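Long-range contacts in diol-dehydratase (Roseburia inulinivorans, PDB 5I2A), which probably catalyses the B12-independent dehydration of 1,2-propanediol as a glycyl radical enzyme, a lyase related to pyruvate formate-lyase: residues A[15-20]-A[69-74]; A[131-136]-A[520-525]; A[319-324]-A[372-377]. All coordinates share one frame; numbering follows the deposited sequence.

Contact 1 (A[15-20]-A[69-74]); sequences IKRLVD and RPEELI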
loop_
_atom_site.group_PDB
_atom_site.type_symbol
_atom_site.label_atom_id
_atom_site.label_comp_id
_atom_site.label_asym_id
_atom_site.label_seq_id
_atom_site.Cartn_x
_atom_site.Cartn_y
_atom_site.Cartn_z
ATOM N N ILE A 15 -44.857 -6.403 -19.321
ATOM C CA ILE A 15 -44.041 -7.063 -18.303
ATOM C C ILE A 15 -43.744 -8.529 -18.617
ATOM O O ILE A 15 -42.599 -8.949 -18.593
ATOM C CB ILE A 15 -44.708 -6.958 -16.909
ATOM C CG1 ILE A 15 -44.954 -5.489 -16.561
ATOM C CG2 ILE A 15 -43.860 -7.650 -15.841
ATOM C CD1 ILE A 15 -43.778 -4.552 -16.848
ATOM N N LYS A 16 -44.767 -9.306 -18.936
ATOM C CA LYS A 16 -44.551 -10.715 -19.243
ATOM C C LYS A 16 -43.631 -10.903 -20.448
ATOM O O LYS A 16 -42.840 -11.851 -20.494
ATOM C CB LYS A 16 -45.884 -11.429 -19.494
ATOM C CG LYS A 16 -45.712 -12.898 -19.857
ATOM C CD LYS A 16 -47.049 -13.627 -19.885
ATOM C CE LYS A 16 -46.845 -15.133 -19.841
ATOM N NZ LYS A 16 -46.144 -15.626 -21.051
ATOM N N ARG A 17 -43.718 -10.004 -21.420
ATOM C CA ARG A 17 -42.842 -10.119 -22.580
ATOM C C ARG A 17 -41.394 -9.780 -22.199
ATOM O O ARG A 17 -40.458 -10.416 -22.681
ATOM C CB ARG A 17 -43.335 -9.229 -23.729
ATOM C CG ARG A 17 -44.762 -9.614 -24.227
ATOM C CD ARG A 17 -45.085 -8.979 -25.580
ATOM N NE ARG A 17 -45.249 -7.536 -25.477
ATOM C CZ ARG A 17 -46.401 -6.932 -25.203
ATOM N NH1 ARG A 17 -47.497 -7.651 -25.017
ATOM N NH2 ARG A 17 -46.461 -5.609 -25.125
ATOM N N LEU A 18 -41.216 -8.781 -21.340
ATOM C CA LEU A 18 -39.882 -8.472 -20.818
ATOM C C LEU A 18 -39.306 -9.684 -20.111
ATOM O O LEU A 18 -38.147 -10.037 -20.316
ATOM C CB LEU A 18 -39.918 -7.284 -19.855
ATOM C CG LEU A 18 -40.297 -5.968 -20.517
ATOM C CD1 LEU A 18 -40.544 -4.889 -19.471
ATOM C CD2 LEU A 18 -39.213 -5.545 -21.503
ATOM N N VAL A 19 -40.128 -10.322 -19.286
ATOM C CA VAL A 19 -39.680 -11.469 -18.509
ATOM C C VAL A 19 -39.280 -12.661 -19.392
ATOM O O VAL A 19 -38.185 -13.216 -19.239
ATOM C CB VAL A 19 -40.758 -11.904 -17.504
ATOM C CG1 VAL A 19 -40.447 -13.276 -16.958
ATOM C CG2 VAL A 19 -40.850 -10.885 -16.370
ATOM N N ASP A 20 -40.151 -13.035 -20.325
ATOM C CA ASP A 20 -39.876 -14.169 -21.208
ATOM C C ASP A 20 -38.597 -13.951 -22.011
ATOM O O ASP A 20 -37.854 -14.887 -22.270
ATOM C CB ASP A 20 -41.050 -14.412 -22.164
ATOM C CG ASP A 20 -42.292 -14.920 -21.450
ATOM O OD1 ASP A 20 -42.172 -15.484 -20.342
ATOM O OD2 ASP A 20 -43.387 -14.755 -22.002
ATOM N N ARG A 69 -33.084 -3.554 -24.804
ATOM C CA ARG A 69 -33.827 -4.771 -25.090
ATOM C C ARG A 69 -35.250 -4.396 -25.523
ATOM O O ARG A 69 -35.717 -3.304 -25.208
ATOM C CB ARG A 69 -33.832 -5.708 -23.869
ATOM C CG ARG A 69 -32.448 -5.931 -23.220
ATOM C CD ARG A 69 -32.442 -7.231 -22.423
ATOM N NE ARG A 69 -31.207 -7.455 -21.669
ATOM C CZ ARG A 69 -30.057 -7.843 -22.212
ATOM N NH1 ARG A 69 -29.951 -8.031 -23.530
ATOM N NH2 ARG A 69 -29.001 -8.029 -21.438
ATOM N N PRO A 70 -35.929 -5.290 -26.267
ATOM C CA PRO A 70 -37.267 -4.965 -26.779
ATOM C C PRO A 70 -38.210 -4.488 -25.676
ATOM O O PRO A 70 -38.320 -5.142 -24.637
ATOM C CB PRO A 70 -37.743 -6.293 -27.385
ATOM C CG PRO A 70 -36.468 -6.986 -27.790
ATOM C CD PRO A 70 -35.479 -6.625 -26.703
ATOM N N GLU A 71 -38.803 -3.315 -25.889
ATOM C CA GLU A 71 -39.846 -2.753 -25.029
ATOM C C GLU A 71 -39.360 -2.214 -23.682
ATOM O O GLU A 71 -40.171 -1.763 -22.877
ATOM C CB GLU A 71 -40.953 -3.788 -24.779
ATOM C CG GLU A 71 -41.681 -4.238 -26.049
ATOM C CD GLU A 71 -42.970 -4.981 -25.750
ATOM O OE1 GLU A 71 -43.978 -4.322 -25.451
ATOM O OE2 GLU A 71 -42.969 -6.222 -25.804
ATOM N N GLU A 72 -38.054 -2.254 -23.428
ATOM C CA GLU A 72 -37.537 -1.706 -22.175
ATOM C C GLU A 72 -37.922 -0.240 -22.027
ATOM O O GLU A 72 -37.844 0.522 -22.984
ATOM C CB GLU A 72 -36.011 -1.863 -22.095
ATOM C CG GLU A 72 -35.561 -3.232 -21.627
ATOM C CD GLU A 72 -34.061 -3.306 -21.368
ATOM O OE1 GLU A 72 -33.309 -2.541 -22.013
ATOM O OE2 GLU A 72 -33.645 -4.143 -20.539
ATOM N N LEU A 73 -38.379 0.142 -20.840
ATOM C CA LEU A 73 -38.545 1.557 -20.520
ATOM C C LEU A 73 -37.316 2.059 -19.751
ATOM O O LEU A 73 -36.813 3.153 -20.008
ATOM C CB LEU A 73 -39.812 1.792 -19.707
ATOM C CG LEU A 73 -41.153 1.501 -20.412
ATOM C CD1 LEU A 73 -42.309 1.667 -19.442
ATOM C CD2 LEU A 73 -41.344 2.411 -21.627
ATOM N N ILE A 74 -36.867 1.255 -18.791
ATOM C CA ILE A 74 -35.622 1.497 -18.060
ATOM C C ILE A 74 -34.524 0.719 -18.754
ATOM O O ILE A 74 -34.655 -0.493 -18.955
ATOM C CB ILE A 74 -35.719 1.054 -16.578
ATOM C CG1 ILE A 74 -36.886 1.756 -15.891
ATOM C CG2 ILE A 74 -34.386 1.298 -15.831
ATOM C CD1 ILE A 74 -36.761 3.271 -15.834
#

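Contact 2 (A[131-136]-A[520-525]); sequences KTTSEL and KLAPLP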
loop_
_atom_site.group_PDB
_atom_site.type_symbol
_atom_site.label_atom_id
_atom_site.label_comp_id
_atom_site.label_asym_id
_atom_site.label_seq_id
_atom_site.Cartn_x
_atom_site.Cartn_y
_atom_site.Cartn_z
ATOM N N LYS A 131 -1.309 -10.917 -10.625
ATOM C CA LYS A 131 -1.805 -9.578 -10.315
ATOM C C LYS A 131 -3.167 -9.577 -9.621
ATOM O O LYS A 131 -3.759 -8.513 -9.430
ATOM C CB LYS A 131 -1.917 -8.728 -11.594
ATOM C CG LYS A 131 -0.629 -8.549 -12.401
ATOM C CD LYS A 131 -0.856 -7.560 -13.563
ATOM C CE LYS A 131 0.410 -7.305 -14.355
ATOM N NZ LYS A 131 0.934 -8.556 -14.974
ATOM N N THR A 132 -3.686 -10.753 -9.282
ATOM C CA THR A 132 -5.053 -10.846 -8.770
ATOM C C THR A 132 -5.104 -10.598 -7.261
ATOM O O THR A 132 -4.110 -10.808 -6.556
ATOM C CB THR A 132 -5.672 -12.227 -9.059
ATOM O OG1 THR A 132 -4.906 -13.227 -8.381
ATOM C CG2 THR A 132 -5.677 -12.533 -10.549
ATOM N N THR A 133 -6.264 -10.180 -6.762
ATOM C CA THR A 133 -6.440 -10.073 -5.325
ATOM C C THR A 133 -6.311 -11.445 -4.695
ATOM O O THR A 133 -5.726 -11.581 -3.626
ATOM C CB THR A 133 -7.802 -9.452 -4.935
ATOM O OG1 THR A 133 -8.876 -10.217 -5.503
ATOM C CG2 THR A 133 -7.880 -8.009 -5.404
ATOM N N SER A 134 -6.839 -12.470 -5.367
ATOM C CA SER A 134 -6.884 -13.794 -4.768
ATOM C C SER A 134 -5.474 -14.323 -4.486
ATOM O O SER A 134 -5.242 -14.937 -3.452
ATOM C CB SER A 134 -7.663 -14.783 -5.650
ATOM O OG SER A 134 -7.077 -14.932 -6.920
ATOM N N GLU A 135 -4.535 -14.059 -5.389
ATOM C CA GLU A 135 -3.152 -14.512 -5.190
ATOM C C GLU A 135 -2.457 -13.769 -4.043
ATOM O O GLU A 135 -1.766 -14.381 -3.241
ATOM C CB GLU A 135 -2.341 -14.353 -6.480
ATOM C CG GLU A 135 -2.674 -15.392 -7.544
ATOM C CD GLU A 135 -2.118 -15.021 -8.913
ATOM O OE1 GLU A 135 -1.065 -15.559 -9.294
ATOM O OE2 GLU A 135 -2.715 -14.168 -9.590
ATOM N N LEU A 136 -2.634 -12.456 -3.968
ATOM C CA LEU A 136 -2.080 -11.705 -2.843
ATOM C C LEU A 136 -2.709 -12.154 -1.520
ATOM O O LEU A 136 -2.014 -12.324 -0.528
ATOM C CB LEU A 136 -2.275 -10.199 -3.045
ATOM C CG LEU A 136 -1.699 -9.304 -1.945
ATOM C CD1 LEU A 136 -0.196 -9.566 -1.784
ATOM C CD2 LEU A 136 -1.953 -7.821 -2.245
ATOM N N LYS A 520 -5.180 -3.194 -1.086
ATOM C CA LYS A 520 -3.964 -2.882 -1.818
ATOM C C LYS A 520 -4.167 -2.893 -3.318
ATOM O O LYS A 520 -3.576 -2.094 -4.023
ATOM C CB LYS A 520 -2.847 -3.856 -1.413
ATOM C CG LYS A 520 -2.378 -3.626 0.052
ATOM C CD LYS A 520 -1.369 -4.660 0.511
ATOM C CE LYS A 520 -0.850 -4.372 1.941
ATOM N NZ LYS A 520 -0.092 -3.113 2.021
ATOM N N LEU A 521 -5.021 -3.780 -3.808
ATOM C CA LEU A 521 -5.123 -3.973 -5.244
ATOM C C LEU A 521 -6.468 -3.551 -5.845
ATOM O O LEU A 521 -6.550 -3.302 -7.036
ATOM C CB LEU A 521 -4.837 -5.443 -5.586
ATOM C CG LEU A 521 -3.405 -5.932 -5.318
ATOM C CD1 LEU A 521 -3.248 -7.417 -5.672
ATOM C CD2 LEU A 521 -2.386 -5.085 -6.100
ATOM N N ALA A 522 -7.520 -3.462 -5.036
ATOM C CA ALA A 522 -8.827 -3.146 -5.604
ATOM C C ALA A 522 -9.652 -2.090 -4.845
ATOM O O ALA A 522 -10.798 -2.356 -4.492
ATOM C CB ALA A 522 -9.652 -4.451 -5.741
ATOM N N PRO A 523 -9.081 -0.889 -4.616
ATOM C CA PRO A 523 -9.905 0.213 -4.110
ATOM C C PRO A 523 -10.904 0.634 -5.185
ATOM O O PRO A 523 -10.586 0.562 -6.365
ATOM C CB PRO A 523 -8.890 1.318 -3.828
ATOM C CG PRO A 523 -7.815 1.088 -4.873
ATOM C CD PRO A 523 -7.735 -0.432 -5.017
ATOM N N LEU A 524 -12.101 1.039 -4.783
ATOM C CA LEU A 524 -13.158 1.343 -5.736
ATOM C C LEU A 524 -13.604 2.775 -5.587
ATOM O O LEU A 524 -14.351 3.104 -4.679
ATOM C CB LEU A 524 -14.339 0.399 -5.539
ATOM C CG LEU A 524 -14.024 -1.091 -5.559
ATOM C CD1 LEU A 524 -15.289 -1.900 -5.284
ATOM C CD2 LEU A 524 -13.404 -1.484 -6.906
ATOM N N PRO A 525 -13.129 3.649 -6.472
ATOM C CA PRO A 525 -13.496 5.055 -6.309
ATOM C C PRO A 525 -14.978 5.330 -6.524
ATOM O O PRO A 525 -15.482 6.212 -5.844
ATOM C CB PRO A 525 -12.644 5.776 -7.363
ATOM C CG PRO A 525 -12.065 4.707 -8.215
ATOM C CD PRO A 525 -12.043 3.449 -7.438
#

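Contact 3 (A[319-324]-A[372-377]); sequences IWVKLN and EHVFLP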
loop_
_atom_site.group_PDB
_atom_site.type_symbol
_atom_site.label_atom_id
_atom_site.label_comp_id
_atom_site.label_asym_id
_atom_site.label_seq_id
_atom_site.Cartn_x
_atom_site.Cartn_y
_atom_site.Cartn_z
ATOM N N ILE A 319 -38.112 -2.083 -13.445
ATOM C CA ILE A 319 -36.910 -2.167 -12.616
ATOM C C ILE A 319 -36.769 -3.563 -12.001
ATOM O O ILE A 319 -35.678 -4.116 -11.981
ATOM C CB ILE A 319 -36.910 -1.099 -11.515
ATOM C CG1 ILE A 319 -36.726 0.279 -12.143
ATOM C CG2 ILE A 319 -35.804 -1.364 -10.462
ATOM C CD1 ILE A 319 -36.904 1.399 -11.173
ATOM N N TRP A 320 -37.884 -4.136 -11.546
ATOM C CA TRP A 320 -37.876 -5.490 -11.011
ATOM C C TRP A 320 -37.362 -6.453 -12.078
ATOM O O TRP A 320 -36.543 -7.328 -11.785
ATOM C CB TRP A 320 -39.265 -5.884 -10.535
ATOM C CG TRP A 320 -39.569 -5.695 -9.053
ATOM C CD1 TRP A 320 -40.183 -6.599 -8.222
ATOM C CD2 TRP A 320 -39.259 -4.552 -8.234
ATOM N NE1 TRP A 320 -40.303 -6.075 -6.959
ATOM C CE2 TRP A 320 -39.745 -4.826 -6.936
ATOM C CE3 TRP A 320 -38.633 -3.323 -8.472
ATOM C CZ2 TRP A 320 -39.627 -3.917 -5.887
ATOM C CZ3 TRP A 320 -38.518 -2.424 -7.423
ATOM C CH2 TRP A 320 -39.011 -2.727 -6.150
ATOM N N VAL A 321 -37.806 -6.280 -13.321
ATOM C CA VAL A 321 -37.306 -7.151 -14.387
ATOM C C VAL A 321 -35.798 -6.956 -14.587
ATOM O O VAL A 321 -35.041 -7.923 -14.644
ATOM C CB VAL A 321 -38.046 -6.918 -15.728
ATOM C CG1 VAL A 321 -37.380 -7.701 -16.848
ATOM C CG2 VAL A 321 -39.511 -7.332 -15.594
ATOM N N LYS A 322 -35.374 -5.703 -14.665
ATOM C CA LYS A 322 -33.966 -5.394 -14.852
ATOM C C LYS A 322 -33.082 -5.998 -13.756
ATOM O O LYS A 322 -32.010 -6.505 -14.044
ATOM C CB LYS A 322 -33.763 -3.876 -14.933
ATOM C CG LYS A 322 -34.184 -3.267 -16.281
ATOM C CD LYS A 322 -32.999 -3.117 -17.260
ATOM C CE LYS A 322 -32.439 -4.459 -17.708
ATOM N NZ LYS A 322 -31.476 -4.373 -18.837
ATOM N N LEU A 323 -33.549 -5.966 -12.511
ATOM C CA LEU A 323 -32.801 -6.549 -11.402
ATOM C C LEU A 323 -32.506 -8.036 -11.620
ATOM O O LEU A 323 -31.542 -8.549 -11.072
ATOM C CB LEU A 323 -33.552 -6.345 -10.084
ATOM C CG LEU A 323 -33.456 -4.922 -9.510
ATOM C CD1 LEU A 323 -34.589 -4.639 -8.515
ATOM C CD2 LEU A 323 -32.099 -4.711 -8.830
ATOM N N ASN A 324 -33.327 -8.722 -12.418
ATOM C CA ASN A 324 -33.057 -10.111 -12.784
ATOM C C ASN A 324 -32.213 -10.274 -14.044
ATOM O O ASN A 324 -31.808 -11.386 -14.381
ATOM C CB ASN A 324 -34.370 -10.879 -12.956
ATOM C CG ASN A 324 -35.117 -11.018 -11.663
ATOM O OD1 ASN A 324 -34.931 -11.986 -10.932
ATOM N ND2 ASN A 324 -35.950 -10.031 -11.355
ATOM N N GLU A 372 -45.252 -9.272 -7.198
ATOM C CA GLU A 372 -46.338 -10.138 -7.649
ATOM C C GLU A 372 -46.449 -10.094 -9.176
ATOM O O GLU A 372 -46.605 -11.121 -9.818
ATOM C CB GLU A 372 -47.659 -9.723 -6.991
ATOM C CG GLU A 372 -48.799 -10.672 -7.201
ATOM C CD GLU A 372 -49.944 -10.413 -6.223
ATOM O OE1 GLU A 372 -50.056 -9.274 -5.705
ATOM O OE2 GLU A 372 -50.723 -11.354 -5.960
ATOM N N HIS A 373 -46.344 -8.898 -9.745
ATOM C CA HIS A 373 -46.412 -8.715 -11.192
ATOM C C HIS A 373 -45.304 -9.466 -11.933
ATOM O O HIS A 373 -45.564 -10.236 -12.855
ATOM C CB HIS A 373 -46.323 -7.229 -11.553
ATOM C CG HIS A 373 -47.597 -6.468 -11.355
ATOM N ND1 HIS A 373 -47.716 -5.128 -11.669
ATOM C CD2 HIS A 373 -48.798 -6.843 -10.857
ATOM C CE1 HIS A 373 -48.941 -4.722 -11.395
ATOM N NE2 HIS A 373 -49.617 -5.743 -10.899
ATOM N N VAL A 374 -44.061 -9.228 -11.531
ATOM C CA VAL A 374 -42.924 -9.782 -12.250
ATOM C C VAL A 374 -42.714 -11.234 -11.856
ATOM O O VAL A 374 -42.365 -12.055 -12.683
ATOM C CB VAL A 374 -41.644 -8.948 -11.990
ATOM C CG1 VAL A 374 -40.439 -9.568 -12.675
ATOM C CG2 VAL A 374 -41.860 -7.513 -12.488
ATOM N N PHE A 375 -42.951 -11.529 -10.581
ATOM C CA PHE A 375 -42.854 -12.875 -10.018
ATOM C C PHE A 375 -41.541 -13.594 -10.350
ATOM O O PHE A 375 -41.537 -14.781 -10.670
ATOM C CB PHE A 375 -44.048 -13.737 -10.463
ATOM C CG PHE A 375 -44.588 -14.622 -9.367
ATOM C CD1 PHE A 375 -45.569 -14.161 -8.507
ATOM C CD2 PHE A 375 -44.087 -15.896 -9.174
ATOM C CE1 PHE A 375 -46.053 -14.963 -7.491
ATOM C CE2 PHE A 375 -44.562 -16.698 -8.159
ATOM C CZ PHE A 375 -45.545 -16.231 -7.313
ATOM N N LEU A 376 -40.433 -12.864 -10.242
ATOM C CA LEU A 376 -39.096 -13.413 -10.462
ATOM C C LEU A 376 -38.349 -13.461 -9.119
ATOM O O LEU A 376 -38.830 -12.902 -8.140
ATOM C CB LEU A 376 -38.343 -12.560 -11.483
ATOM C CG LEU A 376 -38.785 -12.794 -12.929
ATOM C CD1 LEU A 376 -37.937 -11.940 -13.873
ATOM C CD2 LEU A 376 -38.705 -14.291 -13.286
ATOM N N PRO A 377 -37.184 -14.133 -9.059
ATOM C CA PRO A 377 -36.481 -14.220 -7.772
ATOM C C PRO A 377 -36.042 -12.875 -7.179
ATOM O O PRO A 377 -36.097 -12.711 -5.974
ATOM C CB PRO A 377 -35.253 -15.063 -8.113
ATOM C CG PRO A 377 -35.723 -15.939 -9.230
ATOM C CD PRO A 377 -36.595 -15.042 -10.058
#

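Contact 1 (A[15-20]-A[69-74])
Arg17 of helix 14-22 and Glu71 of the loop after helix 49-63 meet in a two-pronged salt bridge. From CB, 3.7 Å from OE2 of Glu71, the arginine side chain passes that oxygen with CD and then bends at chi3 (-69°), which brings the side of the guanidinium, rather than its tip, against the carboxylate. NE donates to Glu71 OE2 at 2.7 Å and NH2 to Glu71 OE1 at 2.8 Å, both nearly straight and both on syn lone pairs. The two planes lie only 3° apart, so the paired bonds keep the two groups coplanar and limit their turning against each other. The remaining terminal nitrogen, NH1, forms a salt bridge with Asp13. An alanine in place of Glu71 would probably leave the NE edge of Arg17 without its countercharge and the guanidinium freer to swing. Beside this pair, Leu18 lays CD2 on the loop backbone, 3.3 Å from Pro70 O. That backbone is a type II turn from Arg69 to Glu72, with Glu71 at its positive-phi position. Leu18 and Val19 also pack on helix 309-323, as does Leu73 from the loop, while Ile74 reaches helix 262-279.

Contact 2 (A[131-136]-A[520-525])
Leu521 and Leu136 form the apolar centre of this contact, with methyl CD1 of Leu521 lying 3.7 Å from CD2 of Leu136. The two side chains cross obliquely, and the same CD1 also sits over the start of the other segment, 3.6 Å from the carbonyl oxygen of Thr132. With CG anti to the backbone N (chi1 -178°), Leu136 carries CD2 onto Leu521 and on to CB of Lys520, 4.1 Å away. Nearer the Leu521 backbone, Thr133 and Leu521 run antiparallel alongside each other. CG2 of Thr133 touches CB of Leu521 and CB of Ala522, each at 4.0 Å, so a single methyl spans the last helical residue and the one that follows it. No hydrogen bond joins the segments; the contact rests on apolar packing.

The second shell fixes the helix start that presents Thr133 and Leu136. Thr132 is the N-cap: its OG1 accepts from Glu135 N at 3.1 Å and donates to Glu135 OE2 at 2.7 Å, tying the hydroxyl to both backbone and side chain of one residue. Backbone bonds between Thr133 and Glu90 and between Ser134 and Phe91 hold this turn against a preceding loop, and Ser134 OG bonds Phe91 O as well.

The contact thus sets the N-terminal end of helix 133-139 against the C-terminal end of the long helix 489-521, while Leu136 itself also packs on Gln47 of the second subunit. Beyond it, Pro523 packs on helix 49-63 and Pro525 on helix 200-233.

Contact 3 (A[319-324]-A[372-377])
Trp320 meets Val374 through its CB, which lies 3.6 Å from the valine methyl CG2, while the indole extends along helix 362-374 to pack on Cys367 and Ala370. Its NE1 is hydrogen-bonded to Ser371, nearly one turn before Val374, so the ring is held at its polar edge as well as by packing. Val321 comes next and turns CG2 to the same valine, 3.8 Å from Val374 CG1; the two side chains cross at a slant. Of these two neighbours CG1 of Val374 meets Val321 alone, whereas its CG2 touches both. Val321 also packs on Val19 and Leu22 of helix 14-22, and Val374 on Ile15.

Here the C-terminal part of helix 309-323 lies against the last turn of helix 362-374, the helix of a beta-alpha-beta crossover between the neighbouring parallel strands 346-350 and 380-385. It ends at Val374, and Phe375, with positive phi (50°), leads the chain away into the short connection to strand 380-385.

Asn324 faces this departing chain. Its chi1 (-66°) sends the amide toward Leu376, and chi2 (-91°) turns the amide plane so that Asn324 CG, OD1 and ND2 are almost equally far from Leu376 CB (3.5-3.6 Å). Asn324 CG is also 3.7 Å from Leu376 CD1, and OD1 lies 3.6 Å from Pro377 CD. The amide is fixed in rotation by ND2, which donates back to Trp320 O at 2.8 Å, in a bent bond, and also bonds to Met378 O, so one buried nitrogen links the helix end to the segment leading to the strand.

Overall arrangement
Contacts 1 and 3 are neighbours, their centres about 11 Å apart, whereas contact 2 lies about 37 Å from contact 1 and 33 Å from contact 3, centre to centre, touching neither. Contacts 1 and 3 meet directly: a salt bridge joins Glu72 OE2 to Lys322 NZ at 2.8 Å, and Val19 packs on Val321, so helix 309-323 is shared ground between helix 14-22, the 69-74 loop and the end of helix 362-374. Along the chain contact 1 closes before the others open, and contact 3 is nested within the long loop closed by contact 2. All lie in the pyruvate formate lyase-like range, joining helices at two well-separated places in a chain that is about half helix.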